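Local coordinates for sugar ABC transporter (Sugar-binding protein) (PDB 4YO7) that binds myo-inositol between its two lobes and probably serves as the solute-binding component of a bacterial ABC transporter, at residues 154-159 with 189-194; 182-187 with 234-238; 278-283 with 309-314; 167-173 with 197-203. One frame throughout, in Å; residues are numbered along the deposited sequence.

Contact 1: 154-159 with 189-194. With NA (sodium ion), chain G.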
# COMPACT_ATOMS: atom_id res chain seq x y z
N GLY A 154 3.09 9.41 -4.48
CA GLY A 154 4.09 10.32 -3.93
C GLY A 154 4.09 11.66 -4.65
O GLY A 154 4.24 12.71 -4.03
N LEU A 155 3.85 11.63 -5.97
CA LEU A 155 3.74 12.86 -6.75
C LEU A 155 2.50 13.67 -6.35
O LEU A 155 2.58 14.88 -6.14
CB LEU A 155 3.71 12.55 -8.24
CG LEU A 155 4.99 12.01 -8.89
CD1 LEU A 155 4.67 11.41 -10.24
CD2 LEU A 155 6.01 13.11 -9.06
N LEU A 156 1.37 13.00 -6.20
CA LEU A 156 0.11 13.69 -5.85
C LEU A 156 0.22 14.31 -4.48
O LEU A 156 -0.16 15.46 -4.28
CB LEU A 156 -1.07 12.72 -5.90
CG LEU A 156 -1.58 12.29 -7.27
CD1 LEU A 156 -2.55 11.11 -7.11
CD2 LEU A 156 -2.25 13.44 -8.04
N GLN A 157 0.75 13.53 -3.54
CA GLN A 157 0.91 13.94 -2.16
C GLN A 157 1.78 15.19 -2.06
O GLN A 157 1.41 16.17 -1.42
CB GLN A 157 1.55 12.79 -1.35
CG GLN A 157 1.77 13.10 0.09
CD GLN A 157 2.59 12.01 0.76
OE1 GLN A 157 3.59 11.52 0.20
NE2 GLN A 157 2.19 11.63 1.97
N MSE A 158 2.95 15.14 -2.68
CA MSE A 158 3.91 16.21 -2.51
C MSE A 158 3.57 17.42 -3.37
O MSE A 158 3.90 18.55 -3.00
CB MSE A 158 5.32 15.71 -2.83
CG MSE A 158 6.42 16.64 -2.43
SE MSE A 158 6.54 16.96 -0.50
CE MSE A 158 6.73 18.88 -0.52
N GLU A 159 2.89 17.22 -4.49
CA GLU A 159 2.37 18.37 -5.22
C GLU A 159 1.47 19.24 -4.32
O GLU A 159 1.56 20.46 -4.33
CB GLU A 159 1.57 17.92 -6.44
CG GLU A 159 2.35 17.56 -7.67
CD GLU A 159 1.44 16.92 -8.71
OE1 GLU A 159 0.20 17.11 -8.61
OE2 GLU A 159 1.97 16.22 -9.61
N GLY A 189 8.72 9.89 -5.79
CA GLY A 189 7.74 10.85 -6.26
C GLY A 189 7.81 12.12 -5.43
O GLY A 189 7.76 13.23 -5.97
N ASN A 190 7.91 11.97 -4.11
CA ASN A 190 8.09 13.14 -3.25
C ASN A 190 9.30 13.96 -3.71
O ASN A 190 9.23 15.18 -3.89
CB ASN A 190 8.32 12.77 -1.80
CG ASN A 190 7.11 12.17 -1.11
OD1 ASN A 190 5.95 12.28 -1.55
ND2 ASN A 190 7.38 11.56 0.02
N LYS A 191 10.43 13.27 -3.88
CA LYS A 191 11.66 13.97 -4.23
C LYS A 191 11.62 14.61 -5.61
O LYS A 191 12.29 15.62 -5.84
CB LYS A 191 12.86 13.03 -4.11
CG LYS A 191 13.12 12.68 -2.65
CD LYS A 191 14.42 11.93 -2.44
CE LYS A 191 14.69 11.69 -0.96
NZ LYS A 191 16.05 11.10 -0.72
N GLN A 192 10.86 14.04 -6.54
CA GLN A 192 10.76 14.64 -7.87
C GLN A 192 10.07 15.99 -7.79
O GLN A 192 10.44 16.92 -8.52
CB GLN A 192 10.04 13.70 -8.84
CG GLN A 192 10.97 12.58 -9.35
CD GLN A 192 10.31 11.66 -10.36
OE1 GLN A 192 9.23 11.94 -10.86
NE2 GLN A 192 10.98 10.55 -10.67
N ILE A 193 9.08 16.11 -6.90
CA ILE A 193 8.39 17.39 -6.72
C ILE A 193 9.32 18.34 -5.98
O ILE A 193 9.40 19.54 -6.29
CB ILE A 193 7.06 17.25 -5.93
CG1 ILE A 193 6.05 16.35 -6.66
CG2 ILE A 193 6.46 18.64 -5.63
CD1 ILE A 193 5.70 16.77 -8.09
N ILE A 194 10.02 17.83 -4.98
CA ILE A 194 10.87 18.68 -4.16
C ILE A 194 11.98 19.27 -5.03
O ILE A 194 12.36 20.42 -4.85
CB ILE A 194 11.43 17.88 -2.96
CG1 ILE A 194 10.32 17.65 -1.93
CG2 ILE A 194 12.61 18.63 -2.32
CD1 ILE A 194 10.59 16.56 -0.88
NA NA G . 14.28 21.67 -3.99
O HOH W 1 16.29 22.98 -3.31
O HOH W 2 15.18 22.26 -6.13
O HOH W 3 15.70 19.83 -3.62
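Two neighbouring helices of the periplasmic binding protein fold, 150-164 and 181-195, pack here with G154 and G189 at their closest point. The CA atoms of G154 and G189 lie 4.4 Å apart, and with no side chain on either glycine the segment axes approach to 7.5 Å, crossing at -44°. Past the glycines the helices diverge, and I193 lies between them. Its CD1 meets E159 CG at 3.5 Å, the two side chains crossing at about a right angle, and touches L155 CD2 at 3.8 Å. Selenomethionine M158 comes past I193 from the other direction, its CG 3.6 Å from I193 CB. CG of M158 stands anti to the backbone N (chi1 -169°), and the chain then bends, bringing CE to 4.0 Å from I194 CG1. I194 also contributes its backbone: its O binds the sodium ion at 2.5 Å, together with H197 O, L200 O and three waters. The buried ends of this interface lean on the four-stranded parallel sheet: M158 and I194 both rest on I171 of strand 169-175, Q157 gives its NE2 to A234 O at the end of strand 231-234, and M158 also touches L200 of strand 200-207.

Contact 2: 182-187 with 234-238. With INS (1,2,3,4,5,6-hexahydroxy-cyclohexane), chain F.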
# COMPACT_ATOMS: atom_id res chain seq x y z
N ALA A 182 6.72 0.37 -2.80
CA ALA A 182 5.89 1.53 -2.44
C ALA A 182 6.72 2.55 -1.66
O ALA A 182 6.53 3.75 -1.81
CB ALA A 182 4.69 1.10 -1.62
N GLN A 183 7.69 2.08 -0.87
CA GLN A 183 8.56 2.97 -0.13
C GLN A 183 9.47 3.69 -1.10
O GLN A 183 9.53 4.93 -1.11
CB GLN A 183 9.37 2.20 0.94
CG GLN A 183 10.47 3.02 1.63
CD GLN A 183 11.80 2.99 0.88
OE1 GLN A 183 12.31 1.92 0.54
NE2 GLN A 183 12.38 4.17 0.65
N ILE A 184 10.17 2.92 -1.93
CA ILE A 184 11.14 3.48 -2.84
C ILE A 184 10.47 4.51 -3.73
O ILE A 184 10.99 5.62 -3.94
CB ILE A 184 11.80 2.37 -3.71
CG1 ILE A 184 12.66 1.46 -2.84
CG2 ILE A 184 12.62 3.01 -4.86
CD1 ILE A 184 13.02 0.16 -3.52
N MSE A 185 9.30 4.16 -4.25
CA MSE A 185 8.72 4.97 -5.30
C MSE A 185 7.83 6.09 -4.78
O MSE A 185 7.73 7.14 -5.42
CB MSE A 185 7.97 4.08 -6.30
CG MSE A 185 8.92 3.17 -7.06
SE MSE A 185 10.19 4.20 -8.18
CE MSE A 185 9.04 4.57 -9.67
N ARG A 186 7.22 5.95 -3.60
CA ARG A 186 6.51 7.09 -3.01
C ARG A 186 7.52 8.18 -2.67
O ARG A 186 7.32 9.36 -3.00
CB ARG A 186 5.70 6.67 -1.78
CG ARG A 186 4.45 5.96 -2.17
CD ARG A 186 3.75 5.34 -0.99
NE ARG A 186 2.56 4.62 -1.42
CZ ARG A 186 1.89 3.78 -0.64
NH1 ARG A 186 2.27 3.57 0.61
NH2 ARG A 186 0.84 3.15 -1.12
N THR A 187 8.62 7.80 -2.04
CA THR A 187 9.65 8.76 -1.73
C THR A 187 10.29 9.35 -2.97
O THR A 187 10.60 10.54 -2.97
CB THR A 187 10.71 8.11 -0.83
OG1 THR A 187 10.08 7.86 0.42
CG2 THR A 187 11.93 9.02 -0.57
N ALA A 234 4.73 11.43 4.83
CA ALA A 234 4.90 10.02 5.16
C ALA A 234 4.42 9.13 4.04
O ALA A 234 3.40 9.39 3.41
CB ALA A 234 4.15 9.69 6.43
N ASN A 235 5.15 8.05 3.80
CA ASN A 235 4.77 7.07 2.79
C ASN A 235 3.41 6.39 3.06
O ASN A 235 2.86 5.74 2.15
CB ASN A 235 5.82 5.95 2.67
CG ASN A 235 7.13 6.33 1.97
OD1 ASN A 235 8.05 5.48 1.92
ND2 ASN A 235 7.26 7.54 1.42
N ASN A 236 2.91 6.39 4.31
CA ASN A 236 1.53 5.96 4.53
C ASN A 236 0.86 6.67 5.68
O ASN A 236 1.50 7.41 6.45
CB ASN A 236 1.43 4.43 4.72
CG ASN A 236 1.78 3.93 6.12
OD1 ASN A 236 2.45 4.59 6.91
ND2 ASN A 236 1.34 2.70 6.41
N ASP A 237 -0.43 6.46 5.79
CA ASP A 237 -1.23 7.15 6.79
C ASP A 237 -0.89 6.74 8.21
O ASP A 237 -0.90 7.59 9.11
CB ASP A 237 -2.74 6.89 6.55
CG ASP A 237 -3.30 7.68 5.39
OD1 ASP A 237 -2.75 8.75 5.04
OD2 ASP A 237 -4.35 7.25 4.83
N GLU A 238 -0.57 5.47 8.44
CA GLU A 238 -0.26 5.04 9.80
C GLU A 238 0.91 5.84 10.37
O GLU A 238 0.86 6.30 11.50
CB GLU A 238 0.04 3.55 9.86
CG GLU A 238 -1.20 2.69 9.82
CD GLU A 238 -2.14 2.97 11.02
OE1 GLU A 238 -1.76 2.65 12.16
OE2 GLU A 238 -3.26 3.51 10.82
C1 INS F . 1.36 -1.76 2.91
C2 INS F . 0.59 -0.88 3.88
C3 INS F . 0.59 0.56 3.34
C4 INS F . -0.05 0.63 1.95
C5 INS F . 0.71 -0.31 0.99
C6 INS F . 0.71 -1.73 1.54
O1 INS F . 1.36 -3.14 3.38
O2 INS F . -0.75 -1.36 3.94
O3 INS F . -0.15 1.36 4.30
O4 INS F . 0.07 1.96 1.43
O5 INS F . 0.02 -0.32 -0.27
O6 INS F . 1.51 -2.57 0.62
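R186 meets N235 and the bound myo-inositol with one guanidinium group. NH1 and NH2 both donate to O4 of the inositol, at 2.8 Å from NH1 and 2.9 Å from NH2, so a single hydroxyl oxygen, lying at the guanidinium edge near its plane, is gripped by two N-H groups. NH1 also makes a weak, strongly bent bond to N235 O (2.7 Å, 120° at the hydrogen). The next residue, N236, reaches the ligand itself: its ND2 points almost straight at inositol O3 (2.9 Å, 173°). R186 is extended from CG to NE, which carries its head from helix 181-195 into the pocket. CB of A182, one turn earlier, sits 4.0 Å above the guanidinium plane, over its centre. This is the ligand cleft of a type I periplasmic binding protein, where loops after the parallel strands, and here helix 181-195 as well, bring polar side chains to the ligand; N235 and N236 directly follow strand 231-234. N236 doubles as the N-cap of helix 237-249, its OD1 accepting from M239 N. Behind this layer, N235 turns its amide to helix 181-195. ND2 donates to T187 OG1 at 3.0 Å, within 5° of the amide plane, while T187 OG1 is also bonded to D175. OD1 of N235 accepts from G176 N and lies 3.5 Å from Q183 CG. Q183 is anchored in turn by D175 and G179.

Contact 3: 278-283 with 309-314. With INS (1,2,3,4,5,6-hexahydroxy-cyclohexane), chain F.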
# COMPACT_ATOMS: atom_id res chain seq x y z
N VAL A 278 -3.19 16.29 4.23
CA VAL A 278 -3.17 15.67 2.91
C VAL A 278 -3.16 14.18 3.07
O VAL A 278 -2.43 13.65 3.92
CB VAL A 278 -1.92 16.11 2.11
CG1 VAL A 278 -1.87 15.40 0.74
CG2 VAL A 278 -1.85 17.61 1.95
N THR A 279 -3.95 13.46 2.28
CA THR A 279 -3.68 12.07 2.07
C THR A 279 -4.05 11.73 0.64
O THR A 279 -4.39 12.61 -0.15
CB THR A 279 -4.39 11.14 3.12
OG1 THR A 279 -4.00 9.78 2.91
CG2 THR A 279 -5.89 11.22 3.07
N VAL A 280 -3.90 10.46 0.30
CA VAL A 280 -4.10 10.01 -1.05
C VAL A 280 -4.83 8.67 -1.01
O VAL A 280 -4.32 7.70 -0.47
CB VAL A 280 -2.77 9.86 -1.82
CG1 VAL A 280 -3.03 9.44 -3.27
CG2 VAL A 280 -1.96 11.16 -1.77
N PHE A 281 -6.03 8.64 -1.58
CA PHE A 281 -6.85 7.43 -1.57
C PHE A 281 -6.23 6.32 -2.39
O PHE A 281 -5.94 6.50 -3.57
CB PHE A 281 -8.25 7.76 -2.08
CG PHE A 281 -9.16 6.56 -2.24
CD1 PHE A 281 -9.70 5.92 -1.14
CD2 PHE A 281 -9.52 6.11 -3.52
CE1 PHE A 281 -10.55 4.83 -1.30
CE2 PHE A 281 -10.37 5.04 -3.67
CZ PHE A 281 -10.88 4.40 -2.57
N GLN A 282 -6.05 5.17 -1.72
CA GLN A 282 -5.71 3.91 -2.36
C GLN A 282 -6.91 2.98 -2.15
O GLN A 282 -7.40 2.81 -1.04
CB GLN A 282 -4.43 3.28 -1.77
CG GLN A 282 -3.91 2.18 -2.67
CD GLN A 282 -2.70 1.42 -2.19
OE1 GLN A 282 -2.25 0.53 -2.90
NE2 GLN A 282 -2.20 1.71 -1.01
N ASP A 283 -7.37 2.40 -3.24
CA ASP A 283 -8.64 1.69 -3.24
C ASP A 283 -8.46 0.25 -2.80
O ASP A 283 -8.31 -0.65 -3.64
CB ASP A 283 -9.24 1.77 -4.64
CG ASP A 283 -10.67 1.24 -4.71
OD1 ASP A 283 -11.25 0.83 -3.69
OD2 ASP A 283 -11.22 1.25 -5.83
N ILE A 309 -5.45 0.65 -10.68
CA ILE A 309 -6.49 1.49 -10.14
C ILE A 309 -5.86 2.82 -9.71
O ILE A 309 -4.83 2.82 -9.04
CB ILE A 309 -7.18 0.80 -8.95
CG1 ILE A 309 -7.67 -0.59 -9.38
CG2 ILE A 309 -8.31 1.68 -8.42
CD1 ILE A 309 -8.21 -1.47 -8.26
N PRO A 310 -6.47 3.95 -10.11
CA PRO A 310 -5.82 5.23 -9.80
C PRO A 310 -5.79 5.56 -8.32
O PRO A 310 -6.70 5.22 -7.58
CB PRO A 310 -6.68 6.26 -10.53
CG PRO A 310 -7.47 5.51 -11.51
CD PRO A 310 -7.66 4.13 -10.96
N TYR A 311 -4.71 6.21 -7.91
CA TYR A 311 -4.67 6.95 -6.67
C TYR A 311 -5.44 8.27 -6.84
O TYR A 311 -5.48 8.83 -7.94
CB TYR A 311 -3.23 7.26 -6.29
CG TYR A 311 -2.43 6.17 -5.63
CD1 TYR A 311 -2.63 5.85 -4.30
CD2 TYR A 311 -1.41 5.53 -6.31
CE1 TYR A 311 -1.85 4.90 -3.66
CE2 TYR A 311 -0.63 4.57 -5.69
CZ TYR A 311 -0.86 4.27 -4.35
OH TYR A 311 -0.09 3.35 -3.71
N GLU A 312 -6.04 8.79 -5.76
CA GLU A 312 -6.78 10.06 -5.81
C GLU A 312 -6.43 10.96 -4.64
O GLU A 312 -6.49 10.55 -3.48
CB GLU A 312 -8.30 9.80 -5.81
CG GLU A 312 -8.76 8.83 -6.90
CD GLU A 312 -10.25 8.54 -6.87
OE1 GLU A 312 -11.03 9.37 -6.35
OE2 GLU A 312 -10.66 7.48 -7.38
N LEU A 313 -6.08 12.21 -4.93
CA LEU A 313 -5.74 13.17 -3.89
C LEU A 313 -6.94 13.44 -2.99
O LEU A 313 -8.04 13.68 -3.48
CB LEU A 313 -5.25 14.49 -4.49
CG LEU A 313 -4.88 15.59 -3.50
CD1 LEU A 313 -3.64 15.20 -2.68
CD2 LEU A 313 -4.65 16.90 -4.23
N VAL A 314 -6.72 13.42 -1.68
CA VAL A 314 -7.76 13.76 -0.72
C VAL A 314 -7.34 14.95 0.14
O VAL A 314 -6.25 14.95 0.74
CB VAL A 314 -8.10 12.58 0.20
CG1 VAL A 314 -9.31 12.93 1.09
CG2 VAL A 314 -8.36 11.31 -0.60
C1 INS F . 1.36 -1.76 2.91
C2 INS F . 0.59 -0.88 3.88
C3 INS F . 0.59 0.56 3.34
C4 INS F . -0.05 0.63 1.95
C5 INS F . 0.71 -0.31 0.99
C6 INS F . 0.71 -1.73 1.54
O1 INS F . 1.36 -3.14 3.38
O2 INS F . -0.75 -1.36 3.94
O3 INS F . -0.15 1.36 4.30
O4 INS F . 0.07 1.96 1.43
O5 INS F . 0.02 -0.32 -0.27
O6 INS F . 1.51 -2.57 0.62
O HOH W 4 -6.03 3.21 -5.67
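Strands 279-281 and 312-314 run antiparallel at 140°, with T279-V314 and F281-E312 as hydrogen-bonded pairs and V280-L313 as the non-hydrogen-bonded pair between them. They form a small two-stranded antiparallel sheet, tied by backbone bonds of V278, V280 and Q282 to G260 and D262, just past strand 257-259 of the parallel sheet in this periplasmic binding protein fold. The F281-E312 pair is uneven: F281 N to E312 O is 2.7 Å, whereas E312 N reaches F281 O at 3.2 Å. V280 CA-H also leans toward E312 O.

On the face bearing T279, F281 and V314, V314 lies between the other two. Its CB meets T279 CG2 at 3.9 Å and its CG2 meets F281 CB at 3.8 Å. The opposite face carries V280 and L313, and L313 CD1 extends back to V278 CG1. Y311, just before the strand, sets its CB against V280 CG1, then runs beside Q282 in the same direction, CE1 lying 3.6 Å from Q282 CG with ring and amide planes 42° apart. Its OH accepts from R186, so the tyrosine backs two ligand-binding side chains. Q282 CG is anti to the backbone N (chi1 -166°) and the chain continues extended into the pocket; its OE1 is held by Q287 NE2. NE2 of Q282 donates to inositol O5 at 3.1 Å and more weakly to O4. Where the strands part, a water bridges the backbones, accepting from D283 N and donating to P310 O, at 2.9 Å from each of these atoms.

Contact 4: 167-173 with 197-203. With NA (sodium ion), chain G.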
# COMPACT_ATOMS: atom_id res chain seq x y z
N ASN A 167 5.66 26.53 -2.09
CA ASN A 167 6.95 26.05 -2.60
C ASN A 167 8.15 26.38 -1.73
O ASN A 167 9.29 26.36 -2.19
CB ASN A 167 7.16 26.59 -4.01
CG ASN A 167 6.14 26.05 -4.97
OD1 ASN A 167 5.61 24.95 -4.77
ND2 ASN A 167 5.86 26.80 -6.02
N GLU A 168 7.91 26.66 -0.45
CA GLU A 168 9.00 26.96 0.47
C GLU A 168 8.84 26.20 1.77
O GLU A 168 7.84 26.37 2.47
CB GLU A 168 9.08 28.46 0.75
CG GLU A 168 9.32 29.31 -0.48
CD GLU A 168 9.64 30.76 -0.15
OE1 GLU A 168 9.46 31.16 1.02
OE2 GLU A 168 10.08 31.49 -1.07
N GLY A 169 9.84 25.41 2.12
CA GLY A 169 9.80 24.70 3.38
C GLY A 169 10.80 23.58 3.52
O GLY A 169 11.29 23.02 2.54
N ASN A 170 11.09 23.27 4.78
CA ASN A 170 11.91 22.13 5.15
C ASN A 170 11.04 20.89 5.29
O ASN A 170 10.07 20.90 6.04
CB ASN A 170 12.62 22.40 6.47
CG ASN A 170 13.72 23.44 6.34
OD1 ASN A 170 14.10 23.84 5.24
ND2 ASN A 170 14.27 23.84 7.47
N ILE A 171 11.37 19.84 4.55
CA ILE A 171 10.54 18.65 4.48
C ILE A 171 11.21 17.51 5.23
O ILE A 171 12.41 17.28 5.06
CB ILE A 171 10.30 18.24 3.02
CG1 ILE A 171 9.84 19.44 2.18
CG2 ILE A 171 9.30 17.10 2.95
CD1 ILE A 171 8.57 20.09 2.68
N ALA A 172 10.45 16.81 6.07
CA ALA A 172 10.89 15.56 6.70
C ALA A 172 10.08 14.42 6.08
O ALA A 172 8.85 14.45 6.12
CB ALA A 172 10.67 15.63 8.21
N ILE A 173 10.77 13.47 5.46
CA ILE A 173 10.13 12.34 4.79
C ILE A 173 10.22 11.09 5.65
O ILE A 173 11.32 10.70 6.05
CB ILE A 173 10.78 12.05 3.41
CG1 ILE A 173 10.50 13.21 2.45
CG2 ILE A 173 10.22 10.75 2.81
CD1 ILE A 173 11.19 13.08 1.11
N HIS A 197 11.50 22.60 -7.02
CA HIS A 197 11.35 23.87 -6.29
C HIS A 197 12.53 24.21 -5.38
O HIS A 197 12.78 23.53 -4.40
CB HIS A 197 10.06 23.83 -5.47
CG HIS A 197 8.84 23.57 -6.29
ND1 HIS A 197 8.26 24.54 -7.09
CD2 HIS A 197 8.10 22.45 -6.46
CE1 HIS A 197 7.21 24.03 -7.71
NE2 HIS A 197 7.09 22.76 -7.35
N ASP A 198 13.24 25.29 -5.69
CA ASP A 198 14.46 25.59 -4.96
C ASP A 198 14.23 25.83 -3.46
O ASP A 198 15.12 25.55 -2.65
CB ASP A 198 15.15 26.80 -5.58
CG ASP A 198 15.75 26.48 -6.94
OD1 ASP A 198 15.92 25.27 -7.24
OD2 ASP A 198 16.05 27.41 -7.70
N GLY A 199 13.05 26.31 -3.09
CA GLY A 199 12.74 26.59 -1.69
C GLY A 199 12.30 25.38 -0.89
O GLY A 199 12.14 25.47 0.34
N LEU A 200 12.11 24.24 -1.56
CA LEU A 200 11.80 22.98 -0.89
C LEU A 200 13.07 22.16 -0.73
O LEU A 200 13.83 21.97 -1.68
CB LEU A 200 10.75 22.19 -1.67
CG LEU A 200 9.36 22.81 -1.84
CD1 LEU A 200 8.47 21.93 -2.72
CD2 LEU A 200 8.73 23.01 -0.49
N GLU A 201 13.29 21.68 0.48
CA GLU A 201 14.49 20.92 0.79
C GLU A 201 14.17 19.79 1.76
O GLU A 201 13.48 20.01 2.76
CB GLU A 201 15.56 21.85 1.38
CG GLU A 201 16.95 21.23 1.46
CD GLU A 201 17.97 22.17 2.09
OE1 GLU A 201 17.61 23.33 2.39
OE2 GLU A 201 19.13 21.74 2.29
N VAL A 202 14.68 18.61 1.47
CA VAL A 202 14.59 17.49 2.41
C VAL A 202 15.63 17.69 3.49
O VAL A 202 16.84 17.69 3.22
CB VAL A 202 14.79 16.13 1.71
CG1 VAL A 202 14.75 14.97 2.73
CG2 VAL A 202 13.72 15.92 0.61
N VAL A 203 15.18 17.88 4.73
CA VAL A 203 16.10 18.08 5.85
C VAL A 203 16.24 16.84 6.74
O VAL A 203 17.23 16.72 7.45
CB VAL A 203 15.69 19.28 6.74
CG1 VAL A 203 15.75 20.58 5.93
CG2 VAL A 203 14.31 19.09 7.36
NA NA G . 14.28 21.67 -3.99
O HOH W 5 10.67 27.53 -4.17
O HOH W 6 13.77 25.45 2.90
O HOH W 7 16.76 24.28 4.68
O HOH W 1 16.29 22.98 -3.31
O HOH W 2 15.18 22.26 -6.13
O HOH W 3 15.70 19.83 -3.62
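Backbone bonds join N167-I173 to H197-V203 in parallel register. G169 N donates to G199 O, E201 N to G169 O, I171 N to E201 O and V203 N to I171 O, the third being the shortest at 2.8 Å. One flat stack forms just before the strands: the N167 amide lies over one face of the H197 imidazole, planes 19° apart, with CG 3.4 Å from ND1 of H197. In an apolar contact farther along, I173 CD1 meets V202 CG2 at 3.8 Å. Beside the polar groups, V203 CG1 crosses the N170 amide at about a right angle, 3.5 Å from its CG. Waters tie the polar side: one donates to both N170 OD1 and G199 O, another to N170 OD1 and E201 OE1, while N170 ND2 goes to E228 O. The type I turn H197-L200, closed by L200 N to H197 O, turns two carbonyls to the sodium ion, each of H197 O and L200 O lying 2.4 Å from the metal. Strands 169-175 and 200-207, linked through helix 181-195, make a beta-alpha-beta crossover, the repeating element of this Rossmann-like lobe.

How the contacts relate
Contacts 1, 2 and 4 share one lobe and interlock along the chain, with helix 181-195 serving both 1 and 2. Its C-terminal end meets the sodium ion, which contacts 1 and 4 bind jointly; there I194 CD1 lies 3.5 Å from V202 CG2. Its N-terminal half reaches the inositol through contact 2, whose centre is about 11 Å from that of contact 1. Contact 3, a strand pair, reaches the same ligand through Q282; it joins contact 2 where R186 NH2 and Y311 OH are 2.8 Å apart and D237 OD1 lies 2.7 Å from T279 OG1. Contacts 3 and 4 do not touch, their nearest atoms about 11 Å apart, while V280 CG2 of contact 3 packs on Q157 CB of contact 1 at 3.9 Å.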